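Local coordinates for Sel1 repeat family protein (Pseudomonas aeruginosa, PDB 6LCH) that probably acts as an immunity protein against the type VI secretion effector PldB and is built largely of helices, with Sel1 repeats, at residues 24-27 / 28-31; 87-90 / 91-94; 137-140 / 141-145; 147-150 / 151-154. All coordinates share one frame; numbering follows the deposited sequence.

Contact 1 (24-27 / 28-31); sequences ADAW and YREA
Arg29 curls back along helix 22-34 to grip Asp25, one turn earlier. Its CB sits 3.4 Å from the backbone O of Asp25, and CG stays close to that same oxygen. CD then moves on to the carboxylate, 3.6 Å from Asp25 OD2. The bend at chi3 (-80°) turns the guanidinium toward the acid. NE donates to Asp25 OD2 at 2.6 Å, an almost straight bond of 176° and the core of a salt bridge. The oxygen lies in the guanidinium plane at its edge, yet NE meets it from above the carboxylate plane. NH2 adds a weak bond to the same OD2 at 3.3 Å. One guanidinium face lies over Asp25 O and Ala26 CA. This is an i to i+4 ion pair on an alpha helix that packs against helices 43-55 and 59-70 in the Sel1-repeat protein. Asp25 OD1 is used separately: it is hydrogen-bonded to His58 NE2 and lies 3.8 Å from Tyr28 CD1. The Tyr28 ring also stacks with His58, so acid and ring share that partner. Beneath the side chains, Arg29 N bonds to Asp25 O at 2.9 Å.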
ATOM      1  N   ALA A  24      -3.973  15.174  18.778  1.00  9.39           N
ATOM      2  CA  ALA A  24      -4.658  13.996  18.258  1.00  7.19           C
ATOM      3  C   ALA A  24      -3.668  12.972  17.720  1.00  7.21           C
ATOM      4  O   ALA A  24      -3.855  11.765  17.909  1.00  6.81           O
ATOM      5  CB  ALA A  24      -5.655  14.407  17.174  1.00  7.63           C
ATOM      6  N   ASP A  25      -2.603  13.432  17.059  1.00  7.15           N
ATOM      7  CA  ASP A  25      -1.626  12.507  16.497  1.00  7.86           C
ATOM      8  C   ASP A  25      -0.907  11.721  17.586  1.00  7.38           C
ATOM      9  O   ASP A  25      -0.476  10.587  17.351  1.00  6.44           O
ATOM     10  CB  ASP A  25      -0.617  13.266  15.635  1.00  8.03           C
ATOM     11  CG  ASP A  25       0.255  12.341  14.807  1.00 10.77           C
ATOM     12  OD1 ASP A  25      -0.268  11.710  13.866  1.00  8.02           O
ATOM     13  OD2 ASP A  25       1.465  12.254  15.092  1.00 11.82           O
ATOM     14  N   ALA A  26      -0.766  12.306  18.775  1.00  7.02           N
ATOM     15  CA  ALA A  26      -0.181  11.577  19.895  1.00  6.85           C
ATOM     16  C   ALA A  26      -1.098  10.451  20.353  1.00  5.75           C
ATOM     17  O   ALA A  26      -0.632   9.341  20.635  1.00  6.18           O
ATOM     18  CB  ALA A  26       0.119  12.540  21.046  1.00  7.77           C
ATOM     19  N   TRP A  27      -2.404  10.717  20.436  1.00  4.00           N
ATOM     20  CA  TRP A  27      -3.353   9.647  20.728  1.00  7.41           C
ATOM     21  C   TRP A  27      -3.277   8.554  19.676  1.00  6.41           C
ATOM     22  O   TRP A  27      -3.295   7.360  19.999  1.00  5.97           O
ATOM     23  CB  TRP A  27      -4.778  10.193  20.775  1.00  8.30           C
ATOM     24  CG  TRP A  27      -5.070  11.094  21.903  1.00  8.14           C
ATOM     25  CD1 TRP A  27      -4.507  11.074  23.144  1.00  9.55           C
ATOM     26  CD2 TRP A  27      -6.019  12.158  21.904  1.00  7.27           C
ATOM     27  NE1 TRP A  27      -5.046  12.072  23.920  1.00 11.65           N
ATOM     28  CE2 TRP A  27      -5.977  12.753  23.179  1.00  8.59           C
ATOM     29  CE3 TRP A  27      -6.899  12.673  20.947  1.00  8.96           C
ATOM     30  CZ2 TRP A  27      -6.782  13.828  23.523  1.00  8.25           C
ATOM     31  CZ3 TRP A  27      -7.696  13.739  21.288  1.00  9.88           C
ATOM     32  CH2 TRP A  27      -7.632  14.308  22.565  1.00  9.62           C
ATOM     33  N   TYR A  28      -3.204   8.955  18.409  1.00  7.30           N
ATOM     34  CA  TYR A  28      -3.221   8.004  17.306  1.00  6.20           C
ATOM     35  C   TYR A  28      -1.992   7.106  17.333  1.00  5.73           C
ATOM     36  O   TYR A  28      -2.100   5.884  17.174  1.00  6.35           O
ATOM     37  CB  TYR A  28      -3.305   8.764  15.985  1.00  6.88           C
ATOM     38  CG  TYR A  28      -2.829   7.976  14.793  1.00  6.11           C
ATOM     39  CD1 TYR A  28      -1.565   8.188  14.255  1.00  6.37           C
ATOM     40  CD2 TYR A  28      -3.644   7.026  14.199  1.00  5.78           C
ATOM     41  CE1 TYR A  28      -1.131   7.476  13.163  1.00  5.37           C
ATOM     42  CE2 TYR A  28      -3.213   6.300  13.111  1.00  5.23           C
ATOM     43  CZ  TYR A  28      -1.957   6.531  12.597  1.00  4.30           C
ATOM     44  OH  TYR A  28      -1.529   5.815  11.507  1.00  4.78           O
ATOM     45  N   ARG A  29      -0.812   7.699  17.525  1.00  5.18           N
ATOM     46  CA  ARG A  29       0.423   6.922  17.518  1.00 10.44           C
ATOM     47  C   ARG A  29       0.528   5.999  18.730  1.00  8.48           C
ATOM     48  O   ARG A  29       1.134   4.924  18.632  1.00 11.22           O
ATOM     49  CB  ARG A  29       1.629   7.859  17.446  1.00  9.97           C
ATOM     50  CG  ARG A  29       1.910   8.388  16.053  1.00  9.65           C
ATOM     51  CD  ARG A  29       3.159   9.259  16.020  1.00 13.84           C
ATOM     52  NE  ARG A  29       2.902  10.614  16.506  1.00 13.36           N
ATOM     53  CZ  ARG A  29       3.353  11.093  17.660  1.00 14.94           C
ATOM     54  NH1 ARG A  29       4.092  10.331  18.458  1.00 16.35           N
ATOM     55  NH2 ARG A  29       3.069  12.337  18.019  1.00 13.09           N
ATOM     56  N   GLU A  30      -0.041   6.387  19.875  1.00 10.28           N
ATOM     57  CA  GLU A  30      -0.087   5.462  21.005  1.00 10.23           C
ATOM     58  C   GLU A  30      -1.023   4.297  20.716  1.00 12.20           C
ATOM     59  O   GLU A  30      -0.700   3.139  21.016  1.00 10.36           O
ATOM     60  CB  GLU A  30      -0.524   6.180  22.286  1.00 12.07           C
ATOM     61  CG  GLU A  30      -0.848   5.213  23.430  1.00 11.30           C
ATOM     62  CD  GLU A  30      -1.126   5.901  24.758  1.00 16.20           C
ATOM     63  OE1 GLU A  30      -0.889   7.121  24.872  1.00 16.99           O
ATOM     64  OE2 GLU A  30      -1.581   5.209  25.695  1.00 14.94           O
ATOM     65  N   ALA A  31      -2.192   4.585  20.136  1.00  7.01           N
ATOM     66  CA  ALA A  31      -3.120   3.516  19.788  1.00  9.44           C
ATOM     67  C   ALA A  31      -2.515   2.585  18.748  1.00  9.62           C
ATOM     68  O   ALA A  31      -2.635   1.358  18.858  1.00  8.40           O
ATOM     69  CB  ALA A  31      -4.436   4.105  19.281  1.00  6.60           C
TER

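Contact 2 (87-90 / 91-94); sequences LYQK and MIDL
Leu87 O, Tyr88 O, Gln89 O and Lys90 O accept i to i+4 hydrogen bonds from the backbone N atoms of Met91, Ile92, Asp93 and Leu94 in turn. These bonds close the C-terminal end of helix 81-93, within a Sel1 repeat of the TPR clan. The bond from Asp93 N to Gln89 O is 2.8 Å, while that from Leu94 N to Lys90 O is 3.3 Å. Leu94 is the first residue to leave helical geometry. Met91 and Tyr88 lie side by side and point the same way. The methionine CE comes to the edge of the tyrosine ring, near its plane; the modelled separation there is doubtful. This pair faces the neighbouring helices: Tyr88 reaches Met103 and Met106 of helix 97-107, and Met91 touches Met62 of helix 59-70. Ile92 takes another direction and packs on Ala117. Its CG1 is 3.5 Å from Tyr88 O, and its CG2 is 3.8 Å from Gln89 NE2. Gln89 and Asp93 make a polar bridge over the last turn. The glutamine chain is bent at chi2 (57°), which carries its amide along the helix toward Asp93. The two side chains meet at about a right angle. Gln89 NE2 donates to Asp93 OD1 at 3.0 Å, with the oxygen near the amide plane but the nitrogen above the carboxylate plane.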
ATOM      1  N   LEU A  87     -17.119   7.105   9.908  1.00  8.26           N
ATOM      2  CA  LEU A  87     -15.728   7.541   9.903  1.00  6.97           C
ATOM      3  C   LEU A  87     -15.253   7.846   8.489  1.00  7.20           C
ATOM      4  O   LEU A  87     -14.504   8.806   8.276  1.00  6.25           O
ATOM      5  CB  LEU A  87     -14.842   6.477  10.546  1.00  6.49           C
ATOM      6  CG  LEU A  87     -14.829   6.458  12.076  1.00  6.99           C
ATOM      7  CD1 LEU A  87     -14.369   5.099  12.590  1.00  5.61           C
ATOM      8  CD2 LEU A  87     -13.944   7.568  12.632  1.00  5.50           C
ATOM      9  N   TYR A  88     -15.673   7.036   7.510  1.00  6.65           N
ATOM     10  CA  TYR A  88     -15.314   7.297   6.121  1.00  6.86           C
ATOM     11  C   TYR A  88     -15.928   8.603   5.618  1.00  7.05           C
ATOM     12  O   TYR A  88     -15.296   9.323   4.836  1.00  7.67           O
ATOM     13  CB  TYR A  88     -15.731   6.111   5.242  1.00  5.92           C
ATOM     14  CG  TYR A  88     -14.959   4.828   5.532  1.00  6.88           C
ATOM     15  CD1 TYR A  88     -13.695   4.877   6.067  1.00  5.83           C
ATOM     16  CD2 TYR A  88     -15.494   3.581   5.275  1.00  7.58           C
ATOM     17  CE1 TYR A  88     -12.961   3.734   6.334  1.00  4.41           C
ATOM     18  CE2 TYR A  88     -14.768   2.425   5.552  1.00  6.28           C
ATOM     19  CZ  TYR A  88     -13.505   2.511   6.076  1.00  4.68           C
ATOM     20  OH  TYR A  88     -12.787   1.369   6.346  1.00  6.88           O
ATOM     21  N   GLN A  89     -17.142   8.939   6.064  1.00  6.49           N
ATOM     22  CA  GLN A  89     -17.761  10.193   5.642  1.00  8.72           C
ATOM     23  C   GLN A  89     -17.095  11.402   6.292  1.00  7.53           C
ATOM     24  O   GLN A  89     -17.020  12.473   5.677  1.00  6.19           O
ATOM     25  CB  GLN A  89     -19.256  10.181   5.959  1.00 10.70           C
ATOM     26  CG  GLN A  89     -20.015  11.388   5.414  1.00  9.58           C
ATOM     27  CD  GLN A  89     -19.860  11.552   3.913  1.00 10.12           C
ATOM     28  OE1 GLN A  89     -20.023  10.597   3.153  1.00  9.41           O
ATOM     29  NE2 GLN A  89     -19.548  12.769   3.477  1.00 11.93           N
ATOM     30  N   LYS A  90     -16.614  11.258   7.527  1.00  7.03           N
ATOM     31  CA  LYS A  90     -15.857  12.341   8.142  1.00  6.19           C
ATOM     32  C   LYS A  90     -14.553  12.587   7.396  1.00  4.09           C
ATOM     33  O   LYS A  90     -14.112  13.734   7.267  1.00  2.65           O
ATOM     34  CB  LYS A  90     -15.596  12.032   9.617  1.00  8.98           C
ATOM     35  CG  LYS A  90     -16.859  11.993  10.468  1.00 14.15           C
ATOM     36  CD  LYS A  90     -16.645  11.200  11.752  1.00 12.28           C
ATOM     37  CE  LYS A  90     -17.949  10.585  12.244  1.00 16.23           C
ATOM     38  NZ  LYS A  90     -19.004  11.600  12.510  1.00 14.08           N
ATOM     39  N   MET A  91     -13.921  11.520   6.894  1.00  4.33           N
ATOM     40  CA  MET A  91     -12.729  11.677   6.065  1.00  3.66           C
ATOM     41  C   MET A  91     -13.053  12.441   4.793  1.00  3.15           C
ATOM     42  O   MET A  91     -12.304  13.332   4.375  1.00  3.50           O
ATOM     43  CB  MET A  91     -12.150  10.306   5.713  1.00  4.34           C
ATOM     44  CG  MET A  91     -11.648   9.524   6.892  1.00  4.65           C
ATOM     45  SD  MET A  91     -10.497   8.239   6.415  1.00  5.15           S
ATOM     46  CE  MET A  91     -11.451   6.829   6.721  1.00  7.49           C
ATOM     47  N   ILE A  92     -14.160  12.077   4.149  1.00  4.67           N
ATOM     48  CA  ILE A  92     -14.582  12.756   2.929  1.00  4.90           C
ATOM     49  C   ILE A  92     -14.936  14.211   3.224  1.00  5.57           C
ATOM     50  O   ILE A  92     -14.631  15.113   2.432  1.00  3.94           O
ATOM     51  CB  ILE A  92     -15.756  11.986   2.295  1.00  5.49           C
ATOM     52  CG1 ILE A  92     -15.254  10.692   1.653  1.00  4.36           C
ATOM     53  CG2 ILE A  92     -16.490  12.848   1.293  1.00  5.23           C
ATOM     54  CD1 ILE A  92     -16.350   9.849   1.022  1.00  5.28           C
ATOM     55  N   ASP A  93     -15.563  14.466   4.380  1.00  6.14           N
ATOM     56  CA  ASP A  93     -15.902  15.836   4.762  1.00  5.43           C
ATOM     57  C   ASP A  93     -14.674  16.732   4.783  1.00  5.27           C
ATOM     58  O   ASP A  93     -14.767  17.924   4.464  1.00  5.26           O
ATOM     59  CB  ASP A  93     -16.575  15.853   6.132  1.00  6.99           C
ATOM     60  CG  ASP A  93     -18.008  15.387   6.082  1.00  8.23           C
ATOM     61  OD1 ASP A  93     -18.538  15.199   4.967  1.00  5.83           O
ATOM     62  OD2 ASP A  93     -18.607  15.209   7.162  1.00 10.31           O
ATOM     63  N   LEU A  94     -13.522  16.184   5.164  1.00  3.14           N
ATOM     64  CA  LEU A  94     -12.257  16.899   5.133  1.00  3.74           C
ATOM     65  C   LEU A  94     -11.554  16.786   3.787  1.00  2.55           C
ATOM     66  O   LEU A  94     -10.415  17.246   3.659  1.00  2.45           O
ATOM     67  CB  LEU A  94     -11.335  16.381   6.238  1.00  4.46           C
ATOM     68  CG  LEU A  94     -11.806  16.555   7.685  1.00  5.01           C
ATOM     69  CD1 LEU A  94     -10.923  15.752   8.624  1.00  6.75           C
ATOM     70  CD2 LEU A  94     -11.820  18.032   8.076  1.00  8.38           C
TER

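Contact 3 (137-140 / 141-145); sequences TELG and KFYIY
Tyr143 holds CG anti to its carbonyl carbon (chi1 -76°), which lays the start of its ring back over the preceding turn, above Leu139. Lys141 has the same first torsion, but bends at chi2 and chi3 send its chain toward Glu138. Tyr143 CD2 comes within 3.2 Å of Leu139 O, in an oblique approach to the ring. That oxygen also accepts the backbone bond from Tyr143 N at 2.8 Å. Farther out, Tyr143 CE2 packs on Leu139 CB at 4.1 Å. These residues belong to helix 133-146 of a Sel1 repeat. Leu139 faces helix 123-129, while Tyr143 continues onto Leu152 and Tyr156 of helix 150-162, so the pair lies between helices 123-129 and 150-162. On another side of the helix, Lys141 CD passes 3.4 Å from Thr137 O and 4.2 Å from Thr137 CG2. Thr137 OG1 is hydrogen-bonded to Pro133 O. Lys141 NZ ends 3.9 Å from Glu138 OE1, a long salt bridge between chains that cross at about a right angle. Glu171 of helix 166-178 also touches Lys141. Ile144 packs its CG1 and CD1 against Gly140 O, the acceptor for Ile144 N at 2.9 Å.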
ATOM      1  N   THR A 137      -3.326   2.560  -7.491  1.00  4.20           N
ATOM      2  CA  THR A 137      -2.828   1.196  -7.648  1.00  3.36           C
ATOM      3  C   THR A 137      -3.944   0.235  -8.042  1.00  4.45           C
ATOM      4  O   THR A 137      -3.740  -0.644  -8.890  1.00  5.81           O
ATOM      5  CB  THR A 137      -2.160   0.744  -6.349  1.00  3.80           C
ATOM      6  OG1 THR A 137      -1.088   1.638  -6.035  1.00  4.04           O
ATOM      7  CG2 THR A 137      -1.616  -0.670  -6.479  1.00  5.87           C
ATOM      8  N   GLU A 138      -5.125   0.375  -7.432  1.00  3.39           N
ATOM      9  CA  GLU A 138      -6.247  -0.486  -7.795  1.00  4.23           C
ATOM     10  C   GLU A 138      -6.682  -0.240  -9.233  1.00  4.59           C
ATOM     11  O   GLU A 138      -6.956  -1.190  -9.975  1.00  5.45           O
ATOM     12  CB  GLU A 138      -7.422  -0.262  -6.843  1.00  6.16           C
ATOM     13  CG  GLU A 138      -8.716  -0.941  -7.286  1.00  7.90           C
ATOM     14  CD  GLU A 138      -8.659  -2.453  -7.155  1.00 14.20           C
ATOM     15  OE1 GLU A 138      -7.892  -2.944  -6.299  1.00  9.82           O
ATOM     16  OE2 GLU A 138      -9.378  -3.147  -7.908  1.00 17.44           O
ATOM     17  N   LEU A 139      -6.763   1.030  -9.638  1.00  2.13           N
ATOM     18  CA  LEU A 139      -7.086   1.339 -11.026  1.00  4.03           C
ATOM     19  C   LEU A 139      -6.036   0.762 -11.965  1.00  4.42           C
ATOM     20  O   LEU A 139      -6.368   0.228 -13.032  1.00  7.11           O
ATOM     21  CB  LEU A 139      -7.209   2.853 -11.214  1.00  3.48           C
ATOM     22  CG  LEU A 139      -8.445   3.520 -10.606  1.00  5.74           C
ATOM     23  CD1 LEU A 139      -8.268   5.030 -10.570  1.00  3.78           C
ATOM     24  CD2 LEU A 139      -9.708   3.154 -11.367  1.00  2.69           C
ATOM     25  N   GLY A 140      -4.764   0.858 -11.578  1.00  3.73           N
ATOM     26  CA  GLY A 140      -3.714   0.224 -12.353  1.00  5.70           C
ATOM     27  C   GLY A 140      -3.945  -1.261 -12.543  1.00  7.02           C
ATOM     28  O   GLY A 140      -3.735  -1.796 -13.631  1.00  7.06           O
ATOM     29  N   LYS A 141      -4.412  -1.940 -11.494  1.00  6.47           N
ATOM     30  CA  LYS A 141      -4.656  -3.377 -11.591  1.00  8.33           C
ATOM     31  C   LYS A 141      -5.806  -3.689 -12.543  1.00  8.94           C
ATOM     32  O   LYS A 141      -5.757  -4.683 -13.275  1.00  9.70           O
ATOM     33  CB  LYS A 141      -4.927  -3.952 -10.203  1.00  7.47           C
ATOM     34  CG  LYS A 141      -3.667  -4.100  -9.362  1.00  6.77           C
ATOM     35  CD  LYS A 141      -3.933  -3.853  -7.884  1.00 13.14           C
ATOM     36  CE  LYS A 141      -4.661  -5.019  -7.241  1.00 15.16           C
ATOM     37  NZ  LYS A 141      -4.604  -4.946  -5.750  1.00 11.06           N
ATOM     38  N   PHE A 142      -6.854  -2.860 -12.541  1.00  7.87           N
ATOM     39  CA  PHE A 142      -7.970  -3.076 -13.458  1.00 11.01           C
ATOM     40  C   PHE A 142      -7.568  -2.761 -14.892  1.00 11.31           C
ATOM     41  O   PHE A 142      -7.935  -3.489 -15.823  1.00 11.90           O
ATOM     42  CB  PHE A 142      -9.170  -2.223 -13.035  1.00 10.16           C
ATOM     43  CG  PHE A 142     -10.340  -2.292 -13.983  1.00 10.58           C
ATOM     44  CD1 PHE A 142     -11.274  -3.311 -13.879  1.00 14.51           C
ATOM     45  CD2 PHE A 142     -10.513  -1.334 -14.969  1.00 13.73           C
ATOM     46  CE1 PHE A 142     -12.352  -3.379 -14.747  1.00 17.51           C
ATOM     47  CE2 PHE A 142     -11.589  -1.398 -15.843  1.00 14.45           C
ATOM     48  CZ  PHE A 142     -12.510  -2.420 -15.730  1.00 12.99           C
ATOM     49  N   TYR A 143      -6.795  -1.692 -15.086  1.00  9.28           N
ATOM     50  CA  TYR A 143      -6.465  -1.246 -16.433  1.00 12.41           C
ATOM     51  C   TYR A 143      -5.425  -2.144 -17.092  1.00 12.45           C
ATOM     52  O   TYR A 143      -5.498  -2.397 -18.299  1.00 14.54           O
ATOM     53  CB  TYR A 143      -5.969   0.195 -16.395  1.00 12.48           C
ATOM     54  CG  TYR A 143      -7.077   1.201 -16.221  1.00 10.26           C
ATOM     55  CD1 TYR A 143      -8.286   1.048 -16.886  1.00 14.48           C
ATOM     56  CD2 TYR A 143      -6.914   2.301 -15.398  1.00 10.23           C
ATOM     57  CE1 TYR A 143      -9.302   1.967 -16.735  1.00 17.02           C
ATOM     58  CE2 TYR A 143      -7.927   3.222 -15.236  1.00 10.23           C
ATOM     59  CZ  TYR A 143      -9.117   3.051 -15.908  1.00 12.00           C
ATOM     60  OH  TYR A 143     -10.129   3.967 -15.754  1.00 11.69           O
ATOM     61  N   ILE A 144      -4.438  -2.613 -16.328  1.00  9.32           N
ATOM     62  CA  ILE A 144      -3.369  -3.407 -16.924  1.00 12.41           C
ATOM     63  C   ILE A 144      -3.902  -4.758 -17.386  1.00 10.25           C
ATOM     64  O   ILE A 144      -3.667  -5.178 -18.525  1.00 14.24           O
ATOM     65  CB  ILE A 144      -2.202  -3.572 -15.935  1.00  9.63           C
ATOM     66  CG1 ILE A 144      -1.524  -2.230 -15.672  1.00  6.83           C
ATOM     67  CG2 ILE A 144      -1.177  -4.575 -16.466  1.00 10.80           C
ATOM     68  CD1 ILE A 144      -0.666  -2.235 -14.419  1.00  7.54           C
ATOM     69  N   TYR A 145      -4.647  -5.446 -16.523  1.00 10.59           N
ATOM     70  CA  TYR A 145      -5.002  -6.840 -16.760  1.00 11.76           C
ATOM     71  C   TYR A 145      -6.454  -7.034 -17.188  1.00 12.90           C
ATOM     72  O   TYR A 145      -6.710  -7.672 -18.214  1.00 15.77           O
ATOM     73  CB  TYR A 145      -4.704  -7.665 -15.505  1.00 10.12           C
ATOM     74  CG  TYR A 145      -3.260  -7.581 -15.048  1.00  8.70           C
ATOM     75  CD1 TYR A 145      -2.285  -8.394 -15.613  1.00  7.20           C
ATOM     76  CD2 TYR A 145      -2.876  -6.694 -14.048  1.00  6.90           C
ATOM     77  CE1 TYR A 145      -0.965  -8.327 -15.197  1.00  7.54           C
ATOM     78  CE2 TYR A 145      -1.558  -6.623 -13.624  1.00  6.37           C
ATOM     79  CZ  TYR A 145      -0.607  -7.443 -14.201  1.00  7.87           C
ATOM     80  OH  TYR A 145       0.707  -7.379 -13.793  1.00  4.75           O
TER

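Contact 4 (147-150 / 151-154); sequences AKKK and DLGL
The N-terminal start of helix 150-162, just after the short loop from helix 133-146, is the setting of this contact in a Sel1 repeat. Lys149 occupies the N-cap position. Its backbone O accepts a hydrogen bond from Gly153 N at 3.2 Å. Lys150 O takes the next one, from Leu154 N at 3.0 Å and an angle of 170°. These two i to i+4 bonds set the first turn. The side chains follow it in two pairs. Lys149 and Leu152 run side by side and point the same way. The lysine is bent at chi2 and chi3, and the second bend (chi3 58°) helps bring NZ alongside the leucine, 3.7 Å from CD2. Lys149 also touches Tyr143 of the preceding helix. Lys150 and Leu154 meet at a slant. Here the touching atoms are Lys150 CG and Leu154 CD2, 3.7 Å apart. The same methyl lies 3.1 Å from Lys150 O, a close approach beside the backbone bond. Tyr175 of helix 166-178 touches both Lys150 and Leu154, while Leu154 also packs on Ile144. The lysine ammonium groups do not pair with Asp151: Lys150 NZ is 5.3 Å from Asp151 OD2. One pair is carbon on carbon, the other sets an ammonium nitrogen beside a methyl; neither is a polar bond, and the hydrogen bonds of the contact are backbone ones. Asp151 would still be expected to ease the local positive charge and interact favourably with the helix dipole.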
ATOM      1  N   ALA A 147      -9.175  -4.643 -17.965  1.00 16.40           N
ATOM      2  CA  ALA A 147      -9.257  -3.849 -19.174  1.00 16.69           C
ATOM      3  C   ALA A 147      -7.973  -4.015 -19.978  1.00 18.37           C
ATOM      4  O   ALA A 147      -6.927  -4.402 -19.453  1.00 17.99           O
ATOM      5  CB  ALA A 147      -9.489  -2.377 -18.836  1.00 16.41           C
ATOM      6  N   LYS A 148      -8.060  -3.728 -21.270  1.00 20.35           N
ATOM      7  CA  LYS A 148      -6.865  -3.732 -22.109  1.00 23.58           C
ATOM      8  C   LYS A 148      -6.237  -2.352 -22.197  1.00 21.33           C
ATOM      9  O   LYS A 148      -5.708  -1.961 -23.240  1.00 23.98           O
ATOM     10  CB  LYS A 148      -7.196  -4.277 -23.494  1.00 23.59           C
ATOM     11  CG  LYS A 148      -7.617  -5.745 -23.489  1.00 27.87           C
ATOM     12  CD  LYS A 148      -6.894  -6.534 -22.400  1.00 23.06           C
ATOM     13  CE  LYS A 148      -7.168  -8.027 -22.519  1.00 33.00           C
ATOM     14  NZ  LYS A 148      -8.618  -8.319 -22.705  1.00 31.53           N
ATOM     15  N   LYS A 149      -6.283  -1.598 -21.099  1.00 20.60           N
ATOM     16  CA  LYS A 149      -5.666  -0.280 -21.026  1.00 18.86           C
ATOM     17  C   LYS A 149      -4.379  -0.341 -20.211  1.00 17.23           C
ATOM     18  O   LYS A 149      -4.265   0.311 -19.168  1.00 14.32           O
ATOM     19  CB  LYS A 149      -6.641   0.726 -20.419  1.00 14.86           C
ATOM     20  CG  LYS A 149      -7.979   0.787 -21.129  1.00 16.12           C
ATOM     21  CD  LYS A 149      -8.465   2.218 -21.194  1.00 20.49           C
ATOM     22  CE  LYS A 149      -7.447   3.098 -21.904  1.00 22.22           C
ATOM     23  NZ  LYS A 149      -7.564   4.520 -21.490  1.00 19.00           N
ATOM     24  N   LYS A 150      -3.407  -1.121 -20.692  1.00 11.83           N
ATOM     25  CA  LYS A 150      -2.169  -1.332 -19.949  1.00 12.77           C
ATOM     26  C   LYS A 150      -1.436  -0.021 -19.682  1.00 14.00           C
ATOM     27  O   LYS A 150      -0.864   0.171 -18.603  1.00  7.91           O
ATOM     28  CB  LYS A 150      -1.272  -2.305 -20.715  1.00 15.21           C
ATOM     29  CG  LYS A 150       0.214  -2.108 -20.485  1.00 17.26           C
ATOM     30  CD  LYS A 150       0.880  -1.485 -21.704  1.00 17.48           C
ATOM     31  CE  LYS A 150       2.213  -0.850 -21.338  1.00 17.32           C
ATOM     32  NZ  LYS A 150       2.899  -0.268 -22.527  1.00 18.30           N
ATOM     33  N   ASP A 151      -1.448   0.901 -20.648  1.00 11.66           N
ATOM     34  CA  ASP A 151      -0.636   2.105 -20.507  1.00 13.48           C
ATOM     35  C   ASP A 151      -1.192   3.037 -19.441  1.00  6.91           C
ATOM     36  O   ASP A 151      -0.427   3.649 -18.686  1.00 11.02           O
ATOM     37  CB  ASP A 151      -0.539   2.836 -21.836  1.00 19.03           C
ATOM     38  CG  ASP A 151      -0.195   4.297 -21.667  1.00 20.41           C
ATOM     39  OD1 ASP A 151      -1.119   5.137 -21.730  1.00 22.99           O
ATOM     40  OD2 ASP A 151       0.999   4.606 -21.471  1.00 26.15           O
ATOM     41  N   LEU A 152      -2.516   3.166 -19.368  1.00  8.96           N
ATOM     42  CA  LEU A 152      -3.112   3.987 -18.322  1.00 11.30           C
ATOM     43  C   LEU A 152      -2.832   3.405 -16.943  1.00  7.29           C
ATOM     44  O   LEU A 152      -2.552   4.143 -15.991  1.00  4.01           O
ATOM     45  CB  LEU A 152      -4.615   4.122 -18.553  1.00 10.83           C
ATOM     46  CG  LEU A 152      -5.324   5.081 -17.600  1.00 10.20           C
ATOM     47  CD1 LEU A 152      -4.682   6.456 -17.657  1.00 12.26           C
ATOM     48  CD2 LEU A 152      -6.798   5.153 -17.931  1.00 11.72           C
ATOM     49  N   GLY A 153      -2.893   2.079 -16.818  1.00  7.84           N
ATOM     50  CA  GLY A 153      -2.644   1.457 -15.528  1.00  5.94           C
ATOM     51  C   GLY A 153      -1.215   1.641 -15.055  1.00  6.00           C
ATOM     52  O   GLY A 153      -0.974   1.987 -13.894  1.00  5.26           O
ATOM     53  N   LEU A 154      -0.248   1.413 -15.949  1.00  5.86           N
ATOM     54  CA  LEU A 154       1.155   1.614 -15.597  1.00  5.41           C
ATOM     55  C   LEU A 154       1.431   3.064 -15.213  1.00  5.70           C
ATOM     56  O   LEU A 154       2.243   3.332 -14.323  1.00  5.48           O
ATOM     57  CB  LEU A 154       2.067   1.198 -16.753  1.00  5.60           C
ATOM     58  CG  LEU A 154       2.592  -0.244 -16.801  1.00  7.24           C
ATOM     59  CD1 LEU A 154       3.270  -0.628 -15.491  1.00  4.36           C
ATOM     60  CD2 LEU A 154       1.510  -1.233 -17.163  1.00 10.45           C
TER

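The four contacts follow one another along the chain. Contacts 1 and 2 have centres about 18 Å apart and do not touch, although helix 59-70 packs against both. Contact 3 lies about 33 Å from contact 1, centre to centre, on the opposite side of the chain's centre. Contacts 3 and 4 are direct neighbours on consecutive helices, with centres about 7 Å apart. Phe142 O and Ala147 N, 2.7 Å apart, probably share a hydrogen bond at the turn. Beyond it, Tyr143 CB comes 3.3 Å from Lys149 O, and apolar side chains pack between the helices. These two contacts thus join two helices that follow each other in the chain, within one Sel1 repeat.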